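Carbonic anhydrase (Porphyridium purpureum, PDB 1DDZ) probably catalyses the reversible hydration of carbon dioxide to hydrogencarbonate and a proton, as a zinc enzyme of the beta-carbonic anhydrase class. Local coordinates at residues 69-74 with 126-131; 73-78 with 96-101; 179-184 with 211-216. All coordinates share one frame; numbering follows the deposited sequence.

In the fold
All three contacts belong to the first of the chain's two carbonic anhydrase halves and meet in one mixed sheet. Contacts 1 and 2, with centres about 7 Å apart, share Gly73 and Cys74 and join strand 69-74 to its neighbours, 124-130 and 92-97. Between them they supply three zinc ligands, Cys74, His130 and Asp76; Cys133 is the fourth. Contact 3, its centre about 9 Å from that of contact 1, lays helix 172-193 on the next strand, whose Val212 N lies 3.0 Å from Val127 O. Asn183 on that helix reaches back to contact 2, with ND2 3.1 Å from Ala99 O, and the side chain of Ile180 comes to about 7 Å from the zinc ion.

Contact 1. Residues 69-74 with 126-131; sequences YLWIGC and LVCGHY. With ZN (zinc ion), chain C.
Leu126 and Cys128, two residues apart on strand 124-130, both press against the indole of Trp71. Leu126 reaches the ring obliquely, its CD1 lying 3.7 Å from Trp71 CE3. The same methyl lies 3.8 Å from Tyr69 CD2, and a branched leucine suits this wedge between two aromatic residues. Cys128 is small enough to slip over one face of the indole, where its CB sits 3.3 Å from Trp71 CZ2 in a CH-pi contact offset toward the rim. Trp71 holds CG anti to its backbone N (chi1 171°), which carries the ring alongside the neighbouring strand. Replacing it with an alanine would probably open a gap beside Leu126 CD1 and leave Cys128 CB without the indole face it rests on. The backbones beneath are adjacent parallel strands at the centre of the alpha/beta fold, laced by three nearly straight hydrogen bonds, among them Leu126 N to Leu70 O at 2.7 Å. Glycine suits position 73, since a CB there would collide with Trp71 NE1. Past Gly73 the strands spread, and a water bridges Cys128 O and Cys74 N. At their ends the zinc ion binds Cys74 SG at 2.4 Å and His130 NE2 at 2.0 Å.

Contact 2. Residues 73-78 with 96-101; sequences GCADSR and RNIANQ. With ZN (zinc ion), chain C.
Arg96 stretches its side chain across Gly73 and Cys74 at the ends of two parallel strands, the pair joined by the beta-alpha-beta unit of strand 69-74, helix 81-84 and strand 92-97. The chain is extended from CG to NE, and a turn about the CD-NE bond (chi4 -76°) brings the guanidinium over to the other strand. There NH1 donates to Cys74 O at 3.2 Å, approaching from above the carbonyl plane, 36° out of it. Ser77 CB lies 3.8 Å from Arg96 NH1. Glycine fits position 73 because a CB would run into this same nitrogen. Asn100 comes to Gly73 from nearly the opposite side, with its CB 3.5 Å from Gly73 C, while its OD1 reaches the CB of Cys74.

The side chain of Asn97 starts away from strand 69-74, but its amide serves its own loop: ND2 donates to Gln101 O in the plane of the amide, and OD1 accepts Gln101 N on a lone pair. This two-way grip, which suits an asparagine, probably helps to fix the turn from which Ala99 N points at Cys74 SG. The main chain of Asn97 still serves the pairing, its O accepting Ala75 N at 2.7 Å. Phe347, from the second half of the chain, packs on Ala75 and Ile98. Asp76 OD2 binds the zinc ion at 1.9 Å, while Cys74 SG accepts Asp76 N at 3.6 Å and, more weakly, Ala99 N at 3.4 Å.

Contact 3. Residues 179-184 with 211-216; sequences LIELNV and GVVYGV
Val184, on helix 172-193, sits close on strand 208-214, its CG1 3.7 Å from Val212 N and 3.8 Å from Gly211 CA. With CG1 anti to the backbone N (chi1 173°), both methyls are turned to the strand, and CG2 meets Val212 O. Glycine suits position 211, because a CB there would sit tightly against Val184 CG1. One helical turn back, Ile180 adds a second firm touch: its CG2 branch crosses Val213 CG1 obliquely at 3.8 Å.

The rest is looser. Val184 CG2 stays 4.4 Å from Val213 CG1, and the aliphatic CG of Glu181 comes only to 4.3 Å from Val213 CG2. Beyond Val213 the strand draws away from the helix toward Gly215 and Val216, which are partly exposed. The carboxylate of Glu181 finds other partners: OE2 is hydrogen-bonded to Tyr131 OH and to Gly284 N, and OE1 forms a salt bridge with Arg178.

Residues 179-184 of the helix and 211-214 of the strand run nearly antiparallel, at 154°, their axes approaching to 8.5 Å, as befits a helix in the crossover connection between parallel strands 124-130 and 208-214. Leu224 of the next strand packs on both Val184 and Val213. Across this contact the methyl contacts are non-directional, so at this strand the helix is probably seated by shape and burial of beta-branched side chains, while polar ties such as Glu181 to Tyr131 go to neighbouring parts.

Contact 1. Residues 69-74 with 126-131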
loop_
_atom_site.group_PDB
_atom_site.type_symbol
_atom_site.label_atom_id
_atom_site.label_comp_id
_atom_site.label_asym_id
_atom_site.label_seq_id
_atom_site.Cartn_x
_atom_site.Cartn_y
_atom_site.Cartn_z
ATOM N N TYR A 69 13.093 13.310 17.117
ATOM C CA TYR A 69 11.663 13.029 16.999
ATOM C C TYR A 69 11.198 12.694 15.589
ATOM O O TYR A 69 11.663 13.279 14.618
ATOM C CB TYR A 69 10.824 14.230 17.429
ATOM C CG TYR A 69 10.872 14.545 18.897
ATOM C CD1 TYR A 69 11.879 15.346 19.415
ATOM C CD2 TYR A 69 9.923 14.028 19.771
ATOM C CE1 TYR A 69 11.952 15.618 20.758
ATOM C CE2 TYR A 69 9.984 14.294 21.120
ATOM C CZ TYR A 69 11.006 15.093 21.611
ATOM O OH TYR A 69 11.130 15.366 22.954
ATOM N N LEU A 70 10.304 11.720 15.505
ATOM C CA LEU A 70 9.636 11.343 14.278
ATOM C C LEU A 70 8.221 11.854 14.598
ATOM O O LEU A 70 7.685 11.589 15.674
ATOM C CB LEU A 70 9.571 9.829 14.109
ATOM C CG LEU A 70 9.165 9.297 12.725
ATOM C CD1 LEU A 70 8.437 8.020 12.907
ATOM C CD2 LEU A 70 8.342 10.269 11.928
ATOM N N TRP A 71 7.645 12.629 13.697
ATOM C CA TRP A 71 6.317 13.161 13.876
ATOM C C TRP A 71 5.459 12.777 12.680
ATOM O O TRP A 71 5.770 13.092 11.532
ATOM C CB TRP A 71 6.405 14.659 14.009
ATOM C CG TRP A 71 5.103 15.417 13.999
ATOM C CD1 TRP A 71 4.264 15.607 12.936
ATOM C CD2 TRP A 71 4.587 16.230 15.062
ATOM N NE1 TRP A 71 3.284 16.501 13.267
ATOM C CE2 TRP A 71 3.461 16.898 14.562
ATOM C CE3 TRP A 71 4.996 16.477 16.373
ATOM C CZ2 TRP A 71 2.732 17.794 15.330
ATOM C CZ3 TRP A 71 4.276 17.374 17.134
ATOM C CH2 TRP A 71 3.158 18.023 16.611
ATOM N N ILE A 72 4.394 12.037 12.958
ATOM C CA ILE A 72 3.444 11.603 11.942
ATOM C C ILE A 72 2.209 12.490 12.129
ATOM O O ILE A 72 1.525 12.414 13.152
ATOM C CB ILE A 72 3.112 10.118 12.117
ATOM C CG1 ILE A 72 4.397 9.289 11.984
ATOM C CG2 ILE A 72 2.034 9.696 11.112
ATOM C CD1 ILE A 72 4.451 8.079 12.861
ATOM N N GLY A 73 1.991 13.388 11.169
ATOM C CA GLY A 73 0.896 14.327 11.234
ATOM C C GLY A 73 -0.016 14.282 10.029
ATOM O O GLY A 73 0.120 13.428 9.158
ATOM N N CYS A 74 -0.943 15.221 9.981
ATOM C CA CYS A 74 -1.919 15.306 8.924
ATOM C C CYS A 74 -1.517 16.346 7.902
ATOM O O CYS A 74 -0.937 17.370 8.236
ATOM C CB CYS A 74 -3.270 15.713 9.532
ATOM S SG CYS A 74 -4.649 15.819 8.377
ATOM N N LEU A 126 6.053 10.751 17.686
ATOM C CA LEU A 126 4.813 11.413 18.073
ATOM C C LEU A 126 3.776 11.272 16.948
ATOM O O LEU A 126 4.101 11.456 15.764
ATOM C CB LEU A 126 5.053 12.912 18.323
ATOM C CG LEU A 126 5.777 13.366 19.598
ATOM C CD1 LEU A 126 6.233 14.783 19.480
ATOM C CD2 LEU A 126 4.823 13.284 20.749
ATOM N N VAL A 127 2.553 10.884 17.294
ATOM C CA VAL A 127 1.481 10.833 16.299
ATOM C C VAL A 127 0.608 12.004 16.728
ATOM O O VAL A 127 0.166 12.064 17.866
ATOM C CB VAL A 127 0.684 9.531 16.316
ATOM C CG1 VAL A 127 -0.410 9.615 15.284
ATOM C CG2 VAL A 127 1.577 8.350 16.045
ATOM N N CYS A 128 0.433 12.982 15.850
ATOM C CA CYS A 128 -0.338 14.163 16.201
ATOM C C CYS A 128 -1.538 14.366 15.308
ATOM O O CYS A 128 -1.409 14.347 14.089
ATOM C CB CYS A 128 0.547 15.412 16.137
ATOM S SG CYS A 128 -0.286 16.944 16.480
ATOM N N GLY A 129 -2.699 14.534 15.941
ATOM C CA GLY A 129 -3.931 14.769 15.226
ATOM C C GLY A 129 -4.320 16.186 15.563
ATOM O O GLY A 129 -3.716 16.788 16.454
ATOM N N HIS A 130 -5.356 16.713 14.923
ATOM C CA HIS A 130 -5.782 18.073 15.190
ATOM C C HIS A 130 -7.304 18.158 15.088
ATOM O O HIS A 130 -7.910 17.525 14.238
ATOM C CB HIS A 130 -5.109 19.040 14.205
ATOM C CG HIS A 130 -5.463 18.786 12.767
ATOM N ND1 HIS A 130 -6.057 19.738 11.975
ATOM C CD2 HIS A 130 -5.343 17.679 11.992
ATOM C CE1 HIS A 130 -6.295 19.230 10.781
ATOM N NE2 HIS A 130 -5.875 17.975 10.759
ATOM N N TYR A 131 -7.919 18.940 15.969
ATOM C CA TYR A 131 -9.371 19.098 15.969
ATOM C C TYR A 131 -9.801 19.751 14.667
ATOM O O TYR A 131 -9.041 20.525 14.095
ATOM C CB TYR A 131 -9.825 19.913 17.183
ATOM C CG TYR A 131 -9.557 19.202 18.489
ATOM C CD1 TYR A 131 -8.793 19.796 19.476
ATOM C CD2 TYR A 131 -10.050 17.917 18.722
ATOM C CE1 TYR A 131 -8.517 19.132 20.660
ATOM C CE2 TYR A 131 -9.781 17.237 19.912
ATOM C CZ TYR A 131 -9.015 17.853 20.873
ATOM O OH TYR A 131 -8.732 17.201 22.052
HETATM ZN ZN ZN C . -6.623 16.916 9.178
HETATM O O HOH W 1 -1.670 16.807 12.653
#

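Contact 2. Residues 73-78 with 96-101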
loop_
_atom_site.group_PDB
_atom_site.type_symbol
_atom_site.label_atom_id
_atom_site.label_comp_id
_atom_site.label_asym_id
_atom_site.label_seq_id
_atom_site.Cartn_x
_atom_site.Cartn_y
_atom_site.Cartn_z
ATOM N N GLY A 73 1.991 13.388 11.169
ATOM C CA GLY A 73 0.896 14.327 11.234
ATOM C C GLY A 73 -0.016 14.282 10.029
ATOM O O GLY A 73 0.120 13.428 9.158
ATOM N N CYS A 74 -0.943 15.221 9.981
ATOM C CA CYS A 74 -1.919 15.306 8.924
ATOM C C CYS A 74 -1.517 16.346 7.902
ATOM O O CYS A 74 -0.937 17.370 8.236
ATOM C CB CYS A 74 -3.270 15.713 9.532
ATOM S SG CYS A 74 -4.649 15.819 8.377
ATOM N N ALA A 75 -1.899 16.093 6.647
ATOM C CA ALA A 75 -1.613 16.998 5.547
ATOM C C ALA A 75 -2.287 18.356 5.638
ATOM O O ALA A 75 -1.805 19.274 5.013
ATOM C CB ALA A 75 -1.954 16.345 4.224
ATOM N N ASP A 76 -3.440 18.475 6.310
ATOM C CA ASP A 76 -4.088 19.800 6.421
ATOM C C ASP A 76 -3.753 20.410 7.742
ATOM O O ASP A 76 -4.658 20.786 8.472
ATOM C CB ASP A 76 -5.639 19.810 6.213
ATOM C CG ASP A 76 -6.297 18.509 6.615
ATOM O OD1 ASP A 76 -6.633 17.756 5.691
ATOM O OD2 ASP A 76 -6.458 18.214 7.835
ATOM N N SER A 77 -2.475 20.572 8.046
ATOM C CA SER A 77 -2.104 21.141 9.331
ATOM C C SER A 77 -1.514 22.524 9.316
ATOM O O SER A 77 -0.595 22.861 8.560
ATOM C CB SER A 77 -1.265 20.134 10.156
ATOM O OG SER A 77 -2.191 19.124 10.593
ATOM N N ARG A 78 -2.144 23.370 10.098
ATOM C CA ARG A 78 -1.787 24.773 10.163
ATOM C C ARG A 78 -0.616 25.106 11.038
ATOM O O ARG A 78 -0.351 26.280 11.258
ATOM C CB ARG A 78 -2.995 25.634 10.569
ATOM C CG ARG A 78 -4.175 25.483 9.630
ATOM C CD ARG A 78 -5.382 26.192 10.160
ATOM N NE ARG A 78 -6.358 26.454 9.106
ATOM C CZ ARG A 78 -7.579 26.928 9.319
ATOM N NH1 ARG A 78 -7.986 27.187 10.560
ATOM N NH2 ARG A 78 -8.391 27.180 8.296
ATOM N N ARG A 96 3.591 13.277 6.720
ATOM C CA ARG A 96 2.243 13.834 6.696
ATOM C C ARG A 96 1.404 13.146 5.656
ATOM O O ARG A 96 1.858 12.910 4.528
ATOM C CB ARG A 96 2.245 15.328 6.412
ATOM C CG ARG A 96 2.858 16.120 7.499
ATOM C CD ARG A 96 2.581 17.562 7.311
ATOM N NE ARG A 96 3.229 18.334 8.362
ATOM C CZ ARG A 96 2.802 18.433 9.618
ATOM N NH1 ARG A 96 1.697 17.815 10.004
ATOM N NH2 ARG A 96 3.524 19.107 10.504
ATOM N N ASN A 97 0.186 12.803 6.053
ATOM C CA ASN A 97 -0.755 12.147 5.165
ATOM C C ASN A 97 -2.153 12.557 5.597
ATOM O O ASN A 97 -2.298 13.383 6.505
ATOM C CB ASN A 97 -0.561 10.624 5.193
ATOM C CG ASN A 97 -0.931 10.009 6.530
ATOM O OD1 ASN A 97 -1.671 10.609 7.315
ATOM N ND2 ASN A 97 -0.412 8.824 6.799
ATOM N N ILE A 98 -3.169 12.043 4.913
ATOM C CA ILE A 98 -4.552 12.370 5.243
ATOM C C ILE A 98 -4.944 11.750 6.584
ATOM O O ILE A 98 -4.917 10.522 6.751
ATOM C CB ILE A 98 -5.540 11.876 4.135
ATOM C CG1 ILE A 98 -5.315 12.650 2.828
ATOM C CG2 ILE A 98 -7.006 12.034 4.610
ATOM C CD1 ILE A 98 -5.602 14.137 2.939
ATOM N N ALA A 99 -5.289 12.610 7.536
ATOM C CA ALA A 99 -5.720 12.203 8.873
ATOM C C ALA A 99 -4.694 11.473 9.716
ATOM O O ALA A 99 -5.053 10.603 10.507
ATOM C CB ALA A 99 -7.009 11.383 8.791
ATOM N N ASN A 100 -3.411 11.810 9.542
ATOM C CA ASN A 100 -2.318 11.219 10.334
ATOM C C ASN A 100 -2.437 9.711 10.606
ATOM O O ASN A 100 -2.261 9.244 11.730
ATOM C CB ASN A 100 -2.101 12.008 11.659
ATOM C CG ASN A 100 -3.412 12.302 12.420
ATOM O OD1 ASN A 100 -4.059 13.319 12.192
ATOM N ND2 ASN A 100 -3.787 11.419 13.319
ATOM N N GLN A 101 -2.655 8.954 9.542
ATOM C CA GLN A 101 -2.820 7.526 9.636
ATOM C C GLN A 101 -1.530 6.755 9.743
ATOM O O GLN A 101 -0.516 7.116 9.142
ATOM C CB GLN A 101 -3.596 7.011 8.424
ATOM C CG GLN A 101 -5.018 7.492 8.351
ATOM C CD GLN A 101 -5.854 6.999 9.521
ATOM O OE1 GLN A 101 -6.215 7.769 10.418
ATOM N NE2 GLN A 101 -6.119 5.707 9.550
HETATM ZN ZN ZN C . -6.623 16.916 9.178
HETATM O O HOH W 2 -6.770 15.446 6.370
#

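Contact 3. Residues 179-184 with 211-216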
loop_
_atom_site.group_PDB
_atom_site.type_symbol
_atom_site.label_atom_id
_atom_site.label_comp_id
_atom_site.label_asym_id
_atom_site.label_seq_id
_atom_site.Cartn_x
_atom_site.Cartn_y
_atom_site.Cartn_z
ATOM N N LEU A 179 -13.706 11.344 17.950
ATOM C CA LEU A 179 -13.210 10.448 16.877
ATOM C C LEU A 179 -11.721 10.799 16.596
ATOM O O LEU A 179 -10.892 9.923 16.454
ATOM C CB LEU A 179 -13.976 10.679 15.562
ATOM C CG LEU A 179 -14.297 9.587 14.536
ATOM C CD1 LEU A 179 -14.274 10.172 13.169
ATOM C CD2 LEU A 179 -13.401 8.388 14.608
ATOM N N ILE A 180 -11.420 12.091 16.508
ATOM C CA ILE A 180 -10.077 12.568 16.245
ATOM C C ILE A 180 -9.133 12.085 17.333
ATOM O O ILE A 180 -8.080 11.535 17.040
ATOM C CB ILE A 180 -10.076 14.092 16.066
ATOM C CG1 ILE A 180 -10.730 14.414 14.719
ATOM C CG2 ILE A 180 -8.631 14.670 16.148
ATOM C CD1 ILE A 180 -11.059 15.885 14.506
ATOM N N GLU A 181 -9.562 12.169 18.586
ATOM C CA GLU A 181 -8.744 11.702 19.712
ATOM C C GLU A 181 -8.562 10.182 19.689
ATOM O O GLU A 181 -7.478 9.657 19.944
ATOM C CB GLU A 181 -9.379 12.136 21.032
ATOM C CG GLU A 181 -9.442 13.636 21.178
ATOM C CD GLU A 181 -10.440 14.100 22.226
ATOM O OE1 GLU A 181 -11.246 13.279 22.701
ATOM O OE2 GLU A 181 -10.445 15.304 22.555
ATOM N N LEU A 182 -9.633 9.467 19.391
ATOM C CA LEU A 182 -9.568 8.018 19.318
ATOM C C LEU A 182 -8.725 7.618 18.095
ATOM O O LEU A 182 -8.017 6.601 18.125
ATOM C CB LEU A 182 -10.987 7.431 19.222
ATOM C CG LEU A 182 -11.764 7.460 20.547
ATOM C CD1 LEU A 182 -13.250 7.133 20.327
ATOM C CD2 LEU A 182 -11.127 6.479 21.532
ATOM N N ASN A 183 -8.809 8.397 17.016
ATOM C CA ASN A 183 -8.014 8.109 15.822
ATOM C C ASN A 183 -6.514 8.163 16.205
ATOM O O ASN A 183 -5.772 7.215 15.972
ATOM C CB ASN A 183 -8.327 9.105 14.694
ATOM C CG ASN A 183 -7.584 8.773 13.386
ATOM O OD1 ASN A 183 -7.603 7.633 12.930
ATOM N ND2 ASN A 183 -6.908 9.757 12.812
ATOM N N VAL A 184 -6.090 9.230 16.866
ATOM C CA VAL A 184 -4.694 9.349 17.288
ATOM C C VAL A 184 -4.302 8.139 18.135
ATOM O O VAL A 184 -3.280 7.504 17.863
ATOM C CB VAL A 184 -4.434 10.650 18.106
ATOM C CG1 VAL A 184 -3.027 10.651 18.665
ATOM C CG2 VAL A 184 -4.624 11.860 17.255
ATOM N N GLY A 211 0.942 9.826 21.798
ATOM C CA GLY A 211 -0.104 10.492 21.039
ATOM C C GLY A 211 -0.346 11.903 21.541
ATOM O O GLY A 211 -0.265 12.179 22.742
ATOM N N VAL A 212 -0.741 12.791 20.639
ATOM C CA VAL A 212 -0.950 14.175 21.009
ATOM C C VAL A 212 -1.991 14.788 20.041
ATOM O O VAL A 212 -2.187 14.261 18.960
ATOM C CB VAL A 212 0.470 14.852 20.977
ATOM C CG1 VAL A 212 0.679 15.720 19.753
ATOM C CG2 VAL A 212 0.788 15.502 22.280
ATOM N N VAL A 213 -2.761 15.790 20.476
ATOM C CA VAL A 213 -3.753 16.472 19.607
ATOM C C VAL A 213 -3.676 17.916 20.006
ATOM O O VAL A 213 -3.205 18.217 21.091
ATOM C CB VAL A 213 -5.279 16.214 19.921
ATOM C CG1 VAL A 213 -6.046 15.714 18.696
ATOM C CG2 VAL A 213 -5.477 15.416 21.177
ATOM N N TYR A 214 -4.236 18.795 19.184
ATOM C CA TYR A 214 -4.284 20.187 19.529
ATOM C C TYR A 214 -5.340 20.813 18.669
ATOM O O TYR A 214 -5.751 20.237 17.662
ATOM C CB TYR A 214 -2.929 20.877 19.292
ATOM C CG TYR A 214 -2.578 21.130 17.838
ATOM C CD1 TYR A 214 -2.767 22.399 17.248
ATOM C CD2 TYR A 214 -2.060 20.112 17.053
ATOM C CE1 TYR A 214 -2.437 22.636 15.880
ATOM C CE2 TYR A 214 -1.739 20.331 15.717
ATOM C CZ TYR A 214 -1.927 21.582 15.131
ATOM O OH TYR A 214 -1.594 21.618 13.801
ATOM N N GLY A 215 -5.816 21.971 19.086
ATOM C CA GLY A 215 -6.773 22.706 18.292
ATOM C C GLY A 215 -5.970 23.916 17.879
ATOM O O GLY A 215 -5.244 24.489 18.701
ATOM N N VAL A 216 -6.079 24.321 16.622
ATOM C CA VAL A 216 -5.316 25.463 16.116
ATOM C C VAL A 216 -5.661 26.775 16.835
ATOM O O VAL A 216 -4.878 27.719 16.813
ATOM C CB VAL A 216 -5.476 25.606 14.570
ATOM C CG1 VAL A 216 -6.842 26.145 14.223
ATOM C CG2 VAL A 216 -4.383 26.485 13.989
#